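Local coordinates for uncharacterized protein (Legionella pneumophila subsp. pneumophila, PDB 5T2X) that is of unknown function but folds as an all-helical protein of the DUF5630 family, at residues M36-L41 / K54-F59; T44-Y49 / A66-T71; F59-E64 / P88-Q93; N24-K27 / R33-M36; T71-F76 / K96-Y101. All blocks are in the same frame, centred on the assembly; numbering follows the deposited sequence.

Interaction 1. Residues M36-L41 / K54-F59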
# COMPACT_ATOMS: atom_id res chain seq x y z
N MSE A 36 -21.34 -4.90 19.89
CA MSE A 36 -22.05 -6.14 19.60
C MSE A 36 -22.81 -6.07 18.28
O MSE A 36 -22.82 -7.02 17.51
CB MSE A 36 -22.99 -6.46 20.76
CG MSE A 36 -24.04 -7.50 20.48
SE MSE A 36 -25.29 -7.56 21.97
CE MSE A 36 -26.58 -8.81 21.22
N LEU A 37 -23.46 -4.93 18.04
CA LEU A 37 -24.20 -4.75 16.79
C LEU A 37 -23.26 -4.49 15.62
O LEU A 37 -23.52 -4.94 14.50
CB LEU A 37 -25.21 -3.61 16.93
CG LEU A 37 -26.42 -3.87 17.83
CD1 LEU A 37 -27.36 -2.68 17.82
CD2 LEU A 37 -27.14 -5.14 17.40
N LEU A 38 -22.17 -3.75 15.85
CA LEU A 38 -21.21 -3.48 14.79
C LEU A 38 -20.58 -4.77 14.27
O LEU A 38 -20.28 -4.88 13.07
CB LEU A 38 -20.13 -2.52 15.28
CG LEU A 38 -20.55 -1.05 15.41
CD1 LEU A 38 -19.55 -0.29 16.26
CD2 LEU A 38 -20.68 -0.42 14.04
N ASN A 39 -20.38 -5.76 15.14
CA ASN A 39 -19.78 -7.02 14.71
C ASN A 39 -20.74 -7.85 13.87
O ASN A 39 -20.27 -8.70 13.09
CB ASN A 39 -19.32 -7.83 15.92
CG ASN A 39 -18.01 -7.32 16.49
OD1 ASN A 39 -17.17 -6.79 15.77
ND2 ASN A 39 -17.84 -7.48 17.80
N ASN A 40 -22.05 -7.65 14.01
CA ASN A 40 -23.00 -8.39 13.19
C ASN A 40 -23.04 -7.90 11.75
O ASN A 40 -23.52 -8.63 10.88
CB ASN A 40 -24.40 -8.30 13.80
CG ASN A 40 -24.49 -8.95 15.16
OD1 ASN A 40 -23.76 -9.89 15.46
ND2 ASN A 40 -25.40 -8.46 15.99
N LEU A 41 -22.54 -6.70 11.49
CA LEU A 41 -22.64 -6.12 10.16
C LEU A 41 -21.69 -6.80 9.18
O LEU A 41 -20.63 -7.30 9.56
CB LEU A 41 -22.33 -4.62 10.20
CG LEU A 41 -23.28 -3.72 11.00
CD1 LEU A 41 -22.76 -2.29 10.99
CD2 LEU A 41 -24.68 -3.79 10.43
N LYS A 54 -19.51 10.37 12.02
CA LYS A 54 -18.31 10.65 12.80
C LYS A 54 -18.31 9.87 14.11
O LYS A 54 -17.24 9.44 14.57
CB LYS A 54 -18.21 12.15 13.08
CG LYS A 54 -17.07 12.54 14.02
CD LYS A 54 -17.12 14.02 14.37
CE LYS A 54 -16.06 14.35 15.42
NZ LYS A 54 -14.69 14.01 14.96
N THR A 55 -19.48 9.66 14.71
CA THR A 55 -19.56 8.92 15.96
C THR A 55 -19.11 7.47 15.78
O THR A 55 -18.39 6.93 16.63
CB THR A 55 -20.98 8.97 16.52
OG1 THR A 55 -21.37 10.33 16.72
CG2 THR A 55 -21.05 8.23 17.85
N ILE A 56 -19.50 6.84 14.67
CA ILE A 56 -19.17 5.44 14.46
C ILE A 56 -17.67 5.28 14.19
O ILE A 56 -17.01 4.43 14.79
CB ILE A 56 -20.00 4.85 13.31
CG1 ILE A 56 -21.50 5.02 13.58
CG2 ILE A 56 -19.66 3.38 13.10
CD1 ILE A 56 -21.94 4.58 14.93
N THR A 57 -17.12 6.10 13.29
CA THR A 57 -15.74 5.90 12.87
C THR A 57 -14.76 6.20 14.00
O THR A 57 -13.76 5.50 14.16
CB THR A 57 -15.42 6.76 11.64
OG1 THR A 57 -14.04 6.59 11.28
CG2 THR A 57 -15.70 8.23 11.90
N ASP A 58 -15.04 7.23 14.81
CA ASP A 58 -14.17 7.51 15.95
C ASP A 58 -14.19 6.36 16.95
O ASP A 58 -13.15 6.00 17.51
CB ASP A 58 -14.58 8.82 16.62
CG ASP A 58 -14.40 10.02 15.72
OD1 ASP A 58 -13.66 9.92 14.72
OD2 ASP A 58 -14.99 11.08 16.02
N PHE A 59 -15.37 5.78 17.18
CA PHE A 59 -15.47 4.63 18.08
C PHE A 59 -14.74 3.42 17.50
O PHE A 59 -14.10 2.66 18.24
CB PHE A 59 -16.94 4.32 18.34
CG PHE A 59 -17.16 3.12 19.21
CD1 PHE A 59 -16.90 3.18 20.57
CD2 PHE A 59 -17.65 1.93 18.68
CE1 PHE A 59 -17.11 2.08 21.38
CE2 PHE A 59 -17.86 0.83 19.48
CZ PHE A 59 -17.59 0.90 20.84

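Interaction 2. Residues T44-Y49 / A66-T71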
# COMPACT_ATOMS: atom_id res chain seq x y z
N THR A 44 -19.18 -4.45 4.11
CA THR A 44 -19.65 -3.35 3.27
C THR A 44 -20.44 -2.33 4.09
O THR A 44 -20.22 -1.12 3.98
CB THR A 44 -20.50 -3.89 2.12
OG1 THR A 44 -19.71 -4.75 1.29
CG2 THR A 44 -21.04 -2.73 1.28
N THR A 45 -21.36 -2.81 4.93
CA THR A 45 -22.18 -1.91 5.72
C THR A 45 -21.37 -1.26 6.84
O THR A 45 -21.57 -0.07 7.14
CB THR A 45 -23.39 -2.66 6.28
OG1 THR A 45 -24.07 -3.33 5.22
CG2 THR A 45 -24.35 -1.70 6.96
N LEU A 46 -20.47 -2.02 7.46
CA LEU A 46 -19.63 -1.46 8.52
C LEU A 46 -18.80 -0.29 8.00
O LEU A 46 -18.76 0.78 8.61
CB LEU A 46 -18.72 -2.55 9.10
CG LEU A 46 -17.61 -2.07 10.04
CD1 LEU A 46 -18.19 -1.45 11.31
CD2 LEU A 46 -16.66 -3.20 10.39
N ILE A 47 -18.12 -0.49 6.86
CA ILE A 47 -17.31 0.58 6.29
C ILE A 47 -18.19 1.76 5.90
O ILE A 47 -17.83 2.93 6.12
CB ILE A 47 -16.50 0.05 5.09
CG1 ILE A 47 -15.47 -0.98 5.57
CG2 ILE A 47 -15.83 1.19 4.35
CD1 ILE A 47 -14.64 -1.56 4.46
N LYS A 48 -19.36 1.48 5.33
CA LYS A 48 -20.27 2.56 4.93
C LYS A 48 -20.75 3.36 6.14
O LYS A 48 -20.98 4.57 6.02
CB LYS A 48 -21.45 1.97 4.16
CG LYS A 48 -22.43 2.99 3.63
CD LYS A 48 -23.28 2.38 2.53
CE LYS A 48 -24.57 3.16 2.35
NZ LYS A 48 -25.38 3.10 3.60
N TYR A 49 -20.90 2.71 7.30
CA TYR A 49 -21.31 3.45 8.49
C TYR A 49 -20.20 4.37 8.98
O TYR A 49 -20.47 5.49 9.42
CB TYR A 49 -21.73 2.48 9.60
CG TYR A 49 -23.12 1.91 9.45
CD1 TYR A 49 -23.84 2.08 8.28
CD2 TYR A 49 -23.71 1.20 10.49
CE1 TYR A 49 -25.12 1.55 8.14
CE2 TYR A 49 -24.99 0.67 10.36
CZ TYR A 49 -25.68 0.85 9.18
OH TYR A 49 -26.95 0.33 9.06
N ALA A 66 -10.25 -2.55 17.78
CA ALA A 66 -9.43 -3.14 16.73
C ALA A 66 -9.80 -4.59 16.44
O ALA A 66 -9.55 -5.06 15.32
CB ALA A 66 -7.95 -3.04 17.11
N ASP A 67 -10.37 -5.30 17.41
CA ASP A 67 -10.79 -6.68 17.16
C ASP A 67 -11.94 -6.76 16.17
O ASP A 67 -12.12 -7.81 15.54
CB ASP A 67 -11.18 -7.35 18.47
CG ASP A 67 -12.38 -6.69 19.12
OD1 ASP A 67 -12.18 -5.66 19.79
OD2 ASP A 67 -13.51 -7.20 18.96
N ILE A 68 -12.72 -5.69 16.03
CA ILE A 68 -13.76 -5.65 15.01
C ILE A 68 -13.15 -5.81 13.63
O ILE A 68 -13.67 -6.55 12.78
CB ILE A 68 -14.58 -4.35 15.13
CG1 ILE A 68 -15.25 -4.25 16.50
CG2 ILE A 68 -15.61 -4.27 14.00
CD1 ILE A 68 -16.06 -2.98 16.69
N TRP A 69 -12.03 -5.13 13.39
CA TRP A 69 -11.38 -5.19 12.08
C TRP A 69 -10.60 -6.48 11.90
O TRP A 69 -10.54 -7.02 10.79
CB TRP A 69 -10.48 -3.97 11.90
CG TRP A 69 -11.20 -2.67 12.06
CD1 TRP A 69 -11.14 -1.82 13.13
CD2 TRP A 69 -12.10 -2.06 11.13
NE1 TRP A 69 -11.94 -0.73 12.92
CE2 TRP A 69 -12.55 -0.85 11.70
CE3 TRP A 69 -12.58 -2.43 9.87
CZ2 TRP A 69 -13.45 -0.01 11.05
CZ3 TRP A 69 -13.47 -1.58 9.23
CH2 TRP A 69 -13.90 -0.39 9.82
N ARG A 70 -9.98 -6.99 12.97
CA ARG A 70 -9.20 -8.22 12.85
C ARG A 70 -10.08 -9.40 12.48
O ARG A 70 -9.64 -10.30 11.76
CB ARG A 70 -8.46 -8.51 14.16
CG ARG A 70 -7.31 -7.55 14.42
CD ARG A 70 -6.37 -8.10 15.48
NE ARG A 70 -5.26 -7.17 15.70
CZ ARG A 70 -5.30 -6.16 16.55
NH1 ARG A 70 -6.39 -5.94 17.27
NH2 ARG A 70 -4.25 -5.36 16.69
N THR A 71 -11.33 -9.42 12.97
CA THR A 71 -12.26 -10.46 12.56
C THR A 71 -12.49 -10.43 11.05
O THR A 71 -12.48 -11.48 10.39
CB THR A 71 -13.58 -10.31 13.31
OG1 THR A 71 -13.36 -10.46 14.72
CG2 THR A 71 -14.59 -11.34 12.84

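Interaction 3. Residues F59-E64 / P88-Q93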
# COMPACT_ATOMS: atom_id res chain seq x y z
N PHE A 59 -15.37 5.78 17.18
CA PHE A 59 -15.47 4.63 18.08
C PHE A 59 -14.74 3.42 17.50
O PHE A 59 -14.10 2.66 18.24
CB PHE A 59 -16.94 4.32 18.34
CG PHE A 59 -17.16 3.12 19.21
CD1 PHE A 59 -16.90 3.18 20.57
CD2 PHE A 59 -17.65 1.93 18.68
CE1 PHE A 59 -17.11 2.08 21.38
CE2 PHE A 59 -17.86 0.83 19.48
CZ PHE A 59 -17.59 0.90 20.84
N CYS A 60 -14.82 3.23 16.18
CA CYS A 60 -14.20 2.09 15.53
C CYS A 60 -12.70 2.24 15.33
O CYS A 60 -12.04 1.28 14.93
CB CYS A 60 -14.87 1.83 14.17
SG CYS A 60 -16.57 1.22 14.28
N GLU A 61 -12.14 3.42 15.61
CA GLU A 61 -10.71 3.64 15.50
C GLU A 61 -10.00 3.58 16.84
O GLU A 61 -8.77 3.67 16.88
CB GLU A 61 -10.42 4.99 14.82
CG GLU A 61 -10.79 5.04 13.35
CD GLU A 61 -10.10 3.97 12.53
OE1 GLU A 61 -8.93 3.64 12.84
OE2 GLU A 61 -10.72 3.45 11.58
N GLU A 62 -10.73 3.43 17.94
CA GLU A 62 -10.11 3.29 19.24
C GLU A 62 -9.46 1.92 19.38
O GLU A 62 -9.72 0.99 18.60
CB GLU A 62 -11.14 3.52 20.35
CG GLU A 62 -11.73 4.92 20.35
CD GLU A 62 -12.86 5.09 21.35
OE1 GLU A 62 -13.18 4.11 22.06
OE2 GLU A 62 -13.43 6.20 21.42
N ALA A 63 -8.60 1.79 20.39
CA ALA A 63 -7.78 0.59 20.53
C ALA A 63 -8.63 -0.65 20.81
O ALA A 63 -8.39 -1.71 20.23
CB ALA A 63 -6.74 0.79 21.63
N GLU A 64 -9.62 -0.53 21.70
CA GLU A 64 -10.42 -1.68 22.08
C GLU A 64 -11.39 -2.12 20.99
O GLU A 64 -12.05 -3.15 21.16
CB GLU A 64 -11.19 -1.40 23.38
CG GLU A 64 -12.07 -0.16 23.34
CD GLU A 64 -11.31 1.12 23.66
OE1 GLU A 64 -10.08 1.05 23.87
OE2 GLU A 64 -11.94 2.19 23.70
N PRO A 88 3.36 1.39 9.83
CA PRO A 88 2.56 2.39 10.55
C PRO A 88 1.05 2.33 10.31
O PRO A 88 0.31 3.08 10.94
CB PRO A 88 3.12 3.71 10.02
CG PRO A 88 3.55 3.39 8.63
CD PRO A 88 4.06 1.98 8.67
N LEU A 89 0.59 1.44 9.43
CA LEU A 89 -0.83 1.36 9.12
C LEU A 89 -1.58 0.64 10.23
O LEU A 89 -1.08 -0.32 10.83
CB LEU A 89 -1.05 0.63 7.79
CG LEU A 89 -0.65 1.39 6.52
CD1 LEU A 89 -1.12 0.64 5.28
CD2 LEU A 89 -1.20 2.80 6.54
N THR A 90 -2.80 1.11 10.51
CA THR A 90 -3.66 0.48 11.49
C THR A 90 -4.42 -0.68 10.85
O THR A 90 -4.44 -0.85 9.63
CB THR A 90 -4.62 1.49 12.10
OG1 THR A 90 -5.57 1.91 11.11
CG2 THR A 90 -3.87 2.70 12.61
N VAL A 91 -5.08 -1.48 11.70
CA VAL A 91 -5.78 -2.65 11.20
C VAL A 91 -7.00 -2.25 10.38
O VAL A 91 -7.39 -2.96 9.44
CB VAL A 91 -6.15 -3.59 12.36
CG1 VAL A 91 -7.14 -2.92 13.31
CG2 VAL A 91 -6.71 -4.91 11.84
N SER A 92 -7.62 -1.11 10.69
CA SER A 92 -8.76 -0.66 9.90
C SER A 92 -8.32 -0.18 8.52
O SER A 92 -8.99 -0.46 7.52
CB SER A 92 -9.53 0.44 10.63
OG SER A 92 -8.81 1.66 10.60
N GLN A 93 -7.20 0.54 8.46
CA GLN A 93 -6.64 0.93 7.17
C GLN A 93 -6.29 -0.29 6.34
O GLN A 93 -6.47 -0.29 5.11
CB GLN A 93 -5.41 1.81 7.38
CG GLN A 93 -5.72 3.15 8.01
CD GLN A 93 -4.47 3.97 8.27
OE1 GLN A 93 -3.49 3.46 8.82
NE2 GLN A 93 -4.49 5.23 7.88
O HOH W 1 -7.75 0.60 13.36

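Interaction 4. Residues N24-K27 / R33-M36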
# COMPACT_ATOMS: atom_id res chain seq x y z
N ASN A 24 -26.51 6.28 18.88
CA ASN A 24 -27.03 6.58 20.20
C ASN A 24 -26.45 5.65 21.26
O ASN A 24 -26.19 6.08 22.39
CB ASN A 24 -28.56 6.51 20.20
CG ASN A 24 -29.19 7.58 19.31
OD1 ASN A 24 -28.55 8.57 18.97
ND2 ASN A 24 -30.45 7.37 18.95
N LEU A 25 -26.24 4.38 20.91
CA LEU A 25 -25.61 3.46 21.85
C LEU A 25 -24.23 3.93 22.26
O LEU A 25 -23.84 3.80 23.43
CB LEU A 25 -25.54 2.05 21.25
CG LEU A 25 -26.86 1.31 21.07
CD1 LEU A 25 -26.63 -0.03 20.38
CD2 LEU A 25 -27.55 1.12 22.41
N ILE A 26 -23.47 4.50 21.32
CA ILE A 26 -22.14 5.01 21.64
C ILE A 26 -22.25 6.26 22.51
O ILE A 26 -21.45 6.45 23.44
CB ILE A 26 -21.35 5.27 20.35
CG1 ILE A 26 -21.19 3.98 19.55
CG2 ILE A 26 -19.99 5.87 20.66
CD1 ILE A 26 -20.52 4.16 18.22
N LYS A 27 -23.22 7.12 22.23
CA LYS A 27 -23.40 8.32 23.03
C LYS A 27 -23.88 7.98 24.44
O LYS A 27 -23.44 8.60 25.42
CB LYS A 27 -24.38 9.27 22.34
CG LYS A 27 -23.89 9.78 20.99
CD LYS A 27 -24.96 10.60 20.29
CE LYS A 27 -24.48 11.09 18.93
NZ LYS A 27 -25.55 11.82 18.20
N ARG A 33 -22.73 -2.85 23.77
CA ARG A 33 -23.90 -3.10 22.95
C ARG A 33 -23.70 -2.58 21.53
O ARG A 33 -24.10 -3.24 20.56
CB ARG A 33 -25.13 -2.46 23.59
CG ARG A 33 -26.45 -2.96 23.05
CD ARG A 33 -27.61 -2.29 23.76
NE ARG A 33 -27.52 -2.44 25.21
CZ ARG A 33 -28.33 -1.83 26.07
NH1 ARG A 33 -29.29 -1.03 25.63
NH2 ARG A 33 -28.17 -2.03 27.38
N ALA A 34 -23.07 -1.41 21.39
CA ALA A 34 -22.76 -0.90 20.06
C ALA A 34 -21.73 -1.77 19.36
O ALA A 34 -21.85 -2.04 18.16
CB ALA A 34 -22.26 0.54 20.16
N LYS A 35 -20.71 -2.22 20.09
CA LYS A 35 -19.72 -3.12 19.53
C LYS A 35 -20.34 -4.46 19.14
O LYS A 35 -19.91 -5.09 18.16
CB LYS A 35 -18.58 -3.32 20.53
CG LYS A 35 -17.43 -4.17 20.04
CD LYS A 35 -16.30 -4.14 21.06
CE LYS A 35 -15.18 -5.08 20.68
NZ LYS A 35 -14.05 -5.00 21.64
N MSE A 36 -21.34 -4.90 19.89
CA MSE A 36 -22.05 -6.14 19.60
C MSE A 36 -22.81 -6.07 18.28
O MSE A 36 -22.82 -7.02 17.51
CB MSE A 36 -22.99 -6.46 20.76
CG MSE A 36 -24.04 -7.50 20.48
SE MSE A 36 -25.29 -7.56 21.97
CE MSE A 36 -26.58 -8.81 21.22

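Interaction 5. Residues T71-F76 / K96-Y101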
# COMPACT_ATOMS: atom_id res chain seq x y z
N THR A 71 -11.33 -9.42 12.97
CA THR A 71 -12.26 -10.46 12.56
C THR A 71 -12.49 -10.43 11.05
O THR A 71 -12.48 -11.48 10.39
CB THR A 71 -13.58 -10.31 13.31
OG1 THR A 71 -13.36 -10.46 14.72
CG2 THR A 71 -14.59 -11.34 12.84
N HIS A 72 -12.67 -9.23 10.49
CA HIS A 72 -12.82 -9.12 9.04
C HIS A 72 -11.52 -9.42 8.32
O HIS A 72 -11.52 -10.02 7.24
CB HIS A 72 -13.33 -7.72 8.68
CG HIS A 72 -14.74 -7.46 9.10
ND1 HIS A 72 -15.82 -8.08 8.51
CD2 HIS A 72 -15.25 -6.64 10.05
CE1 HIS A 72 -16.93 -7.66 9.08
NE2 HIS A 72 -16.61 -6.78 10.02
N LEU A 73 -10.38 -9.02 8.91
CA LEU A 73 -9.09 -9.34 8.30
C LEU A 73 -8.87 -10.85 8.24
O LEU A 73 -8.38 -11.37 7.23
CB LEU A 73 -7.96 -8.67 9.08
CG LEU A 73 -6.55 -8.92 8.55
CD1 LEU A 73 -6.36 -8.28 7.19
CD2 LEU A 73 -5.50 -8.41 9.53
N GLN A 74 -9.23 -11.56 9.31
CA GLN A 74 -9.07 -13.01 9.33
C GLN A 74 -10.04 -13.71 8.39
O GLN A 74 -9.80 -14.87 8.03
CB GLN A 74 -9.23 -13.53 10.76
CG GLN A 74 -8.08 -13.13 11.67
CD GLN A 74 -8.38 -13.38 13.14
OE1 GLN A 74 -9.54 -13.49 13.54
NE2 GLN A 74 -7.33 -13.46 13.95
N ASN A 75 -11.13 -13.05 7.99
CA ASN A 75 -12.02 -13.63 6.99
C ASN A 75 -11.41 -13.59 5.60
O ASN A 75 -11.77 -14.41 4.74
CB ASN A 75 -13.37 -12.92 7.00
CG ASN A 75 -14.24 -13.33 8.18
OD1 ASN A 75 -14.74 -12.49 8.92
ND2 ASN A 75 -14.41 -14.63 8.36
N PHE A 76 -10.50 -12.64 5.34
CA PHE A 76 -9.82 -12.60 4.05
C PHE A 76 -8.77 -13.69 3.91
O PHE A 76 -8.37 -14.00 2.78
CB PHE A 76 -9.17 -11.23 3.84
CG PHE A 76 -10.14 -10.13 3.53
CD1 PHE A 76 -10.89 -10.15 2.37
CD2 PHE A 76 -10.28 -9.05 4.40
CE1 PHE A 76 -11.78 -9.13 2.09
CE2 PHE A 76 -11.16 -8.03 4.11
CZ PHE A 76 -11.92 -8.07 2.96
N LYS A 96 -9.89 -1.89 5.28
CA LYS A 96 -10.55 -1.04 4.30
C LYS A 96 -9.78 -1.02 2.98
O LYS A 96 -10.38 -1.05 1.90
CB LYS A 96 -10.71 0.38 4.84
CG LYS A 96 -11.65 0.52 6.02
CD LYS A 96 -11.67 1.96 6.50
CE LYS A 96 -12.49 2.12 7.77
NZ LYS A 96 -12.40 3.51 8.29
N GLY A 97 -8.44 -0.97 3.06
CA GLY A 97 -7.65 -0.97 1.84
C GLY A 97 -7.81 -2.25 1.04
O GLY A 97 -7.89 -2.21 -0.19
N ILE A 98 -7.85 -3.39 1.73
CA ILE A 98 -8.07 -4.66 1.04
C ILE A 98 -9.47 -4.72 0.46
O ILE A 98 -9.66 -5.17 -0.68
CB ILE A 98 -7.80 -5.84 2.00
CG1 ILE A 98 -6.32 -5.91 2.37
CG2 ILE A 98 -8.27 -7.15 1.39
CD1 ILE A 98 -6.03 -6.84 3.53
N TYR A 99 -10.47 -4.26 1.21
CA TYR A 99 -11.85 -4.31 0.74
C TYR A 99 -12.04 -3.44 -0.50
O TYR A 99 -12.58 -3.89 -1.51
CB TYR A 99 -12.81 -3.88 1.85
CG TYR A 99 -14.22 -3.64 1.36
CD1 TYR A 99 -15.10 -4.70 1.18
CD2 TYR A 99 -14.66 -2.36 1.07
CE1 TYR A 99 -16.39 -4.48 0.73
CE2 TYR A 99 -15.94 -2.13 0.61
CZ TYR A 99 -16.81 -3.19 0.45
OH TYR A 99 -18.08 -2.97 -0.00
N PHE A 100 -11.60 -2.18 -0.43
CA PHE A 100 -11.76 -1.28 -1.56
C PHE A 100 -10.99 -1.77 -2.78
O PHE A 100 -11.45 -1.57 -3.92
CB PHE A 100 -11.32 0.13 -1.18
CG PHE A 100 -12.29 0.85 -0.28
CD1 PHE A 100 -13.66 0.75 -0.49
CD2 PHE A 100 -11.84 1.62 0.78
CE1 PHE A 100 -14.55 1.41 0.33
CE2 PHE A 100 -12.73 2.28 1.61
CZ PHE A 100 -14.09 2.17 1.38
N TYR A 101 -9.84 -2.40 -2.58
CA TYR A 101 -9.11 -2.96 -3.71
C TYR A 101 -9.86 -4.14 -4.31
O TYR A 101 -9.86 -4.33 -5.53
CB TYR A 101 -7.70 -3.37 -3.29
CG TYR A 101 -6.85 -3.83 -4.45
CD1 TYR A 101 -6.26 -2.92 -5.31
CD2 TYR A 101 -6.66 -5.19 -4.69
CE1 TYR A 101 -5.49 -3.34 -6.38
CE2 TYR A 101 -5.89 -5.62 -5.76
CZ TYR A 101 -5.30 -4.69 -6.60
OH TYR A 101 -4.54 -5.11 -7.66

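Interaction 1. Residues M36-L41 / K54-F59
With chi1 at -75°, Leu38 sets its CG beside its own backbone N and opposite the carbonyl carbon, which points the side chain from helix 31-40 toward helix 54-60; Phe59 takes the other choice, CG anti to the backbone N (chi1 178°), which carries its ring round to the leucine. The leucine fork divides between two partners. Leu38 CD1 comes to the ring edge, in the plane of the ring, 3.8 Å from Phe59 CD2. Leu38 CD2 turns to the branch methyl of Ile56, at 4.0 Å from Ile56 CG2. All three side chains are buried and only carbon atoms meet, so the attraction is hydrophobic. Ile22 and Ile26 of helix 15-27 and Leu46 of helix 43-52 add further aliphatic groups around the same trio. Leu38 thus faces two residues three apart on helix 54-60, the next helix but one, in the apolar core where helices 15-27, 31-40, 43-52 and 54-60 of an all-helical fold come together.

Interaction 2. Residues T44-Y49 / A66-T71
Leu46 and Trp69 face each other from two helices that run roughly antiparallel, the axes of segments 44-49 and 66-71 passing 12.3 Å apart with 143° between their directions. That is a wide spacing, and large side chains bridge it. Leu46 has its CG anti to the backbone N (chi1 170°) and reaches over one face of the indole. Its CD2 lies 4.2 Å from the centroid of the Trp69 six-membered ring, 27° off the ring normal, a CH-pi contact whose nearest ring atom is CZ3. The same methyl also meets Ile68, with Leu46 CD2 3.9 Å from Ile68 CG2, and so occupies the angle between two consecutive residues of helix 66-76. Ile47 approaches differently: its CG1 stands near the plane of the indole, 4.2 Å from Trp69 CZ3, so the ring is met over a face by one residue and at its edge by the next. The polar corner of the indole is satisfied apart from this contact, Trp69 NE1 giving its hydrogen to Cys60 O. Ser92 and Lys96 of helix 91-111 also pack on the ring. The atoms that meet across the two segments are all carbons, so dispersion and exclusion of water hold the helices together, while the bond from NE1 to Cys60 O helps fix how the indole is turned.

Interaction 3. Residues F59-E64 / P88-Q93
Glu61 and Ser92 form the close part of this contact: Ser92 OG donates to Glu61 OE2 at 2.8 Å, using the syn lone pair, on the side of the other carboxylate oxygen. The glutamate chain bends at chi2 (-57°), which brings its carboxylate round to the serine although its CB does not point there. Ser92 is buried, packed against Trp69 of helix 66-76, and gives its hydroxyl proton to an acid on an exposed residue. Lys96 NZ makes a long, weak ion pair with the same Glu61 OE2 and may add some electrostatic attraction. The segment 88-93 holds the start of helix 91-111, with Thr90 at its N-cap. There the backbone N of Thr90 binds Gln93 OE1 at 3.0 Å, nearly straight at 169° and on a lone pair in the carbonyl plane, which is one of the two bonds of a capping box. On the looser side a single water lies between the two segments. It accepts from Ser92 N at 3.2 Å and gives a weak bond to Glu61 OE1 at 3.3 Å, spanning the same two residues by a second path. The exposed Thr90 stands farther off, its OG1 4.2 Å from Glu61 OE1.

Interaction 4. Residues N24-K27 / R33-M36
Leu25 meets segment 33-36 along almost the whole length of its side chain. Its CB starts the contact against the methyl of Ala34, 3.8 Å from Ala34 CB. From CG, which chi1 of -70° places beside the backbone N, the fork opens over the neighbouring helix. CD1 lies 3.9 Å from the backbone atom Ala34 N and 4.0 Å from Arg33 CG. CD2 reaches the next carbon of the arginine, 3.7 Å from Arg33 CD, where the two side chains cross at about a right angle. Arg33 thus offers its aliphatic stem to the leucine before its chain bends at chi3. On the inner side Ile26 CG1 meets Ala34 CB at 3.7 Å, and Ile26 continues onto Thr55, Ile56 and Phe59 of helix 54-60. The CA atoms of Leu25 and Ala34 are 5.5 Å apart, an approach the small alanine side chain permits. It lies beside the short connection between the consecutive helices 15-27 and 31-40 of an all-helical fold.

Interaction 5. Residues T71-F76 / K96-Y101
Ile98 supplies the bump and Phe76 the flat surface that receives it. The branch methyl of the isoleucine, CG2, sits squarely over the phenylalanine ring, 3.9 Å from the Phe76 centroid and only 1° off the ring normal, so all six ring carbons are about equally near. Ile98 places CG2 in this well-centred CH-pi contact by standing it anti to the backbone N, with CG1 on the other side (chi1 -67°). That second arm ends on Leu73, with Ile98 CD1 3.9 Å from Leu73 CD1 and the two side chains at about a right angle. Ile98 therefore fills the hollow between Leu73 and Phe76, residues three apart on helix 66-76, one arm for each. The far rim of the phenylalanine ring runs on toward the backbone of helix 91-111, where Phe76 CZ comes 4.4 Å from Tyr99 CB; the tyrosine ring turns off toward helix 43-52. The axes of segments 71-76 and 96-101 pass 10.8 Å apart at 48°. Phe83, from the loop between these helices, touches Leu73, Phe76 and Ile98 and so packs around the same hollow. Helix 43-52 lies alongside, its Leu43 on Phe76 and its Ile47 on Tyr99, whose hydroxyl is hydrogen-bonded to Thr44, while helix 117-128 packs on Phe100 and Tyr101.

Overall arrangement
Interactions 1 and 2 are the fully buried ones, both all-carbon, with centres about 7 Å apart; their segments alternate along the chain, so they interlock successive helices. Interaction 4 shares helix 31-40 with interaction 1 but lies nearer the surface, where an arginine stem joins the apolar groups. Interaction 5 uses helix 66-76, as interaction 2 does, and carries the packing on to helix 91-111. Interaction 3 holds the start of that same helix and is the polar exception, with a carboxylate, a hydroxyl and a water at a partly exposed place. A salt bridge from Lys35 to Asp67 ties the elements of interactions 4 and 2.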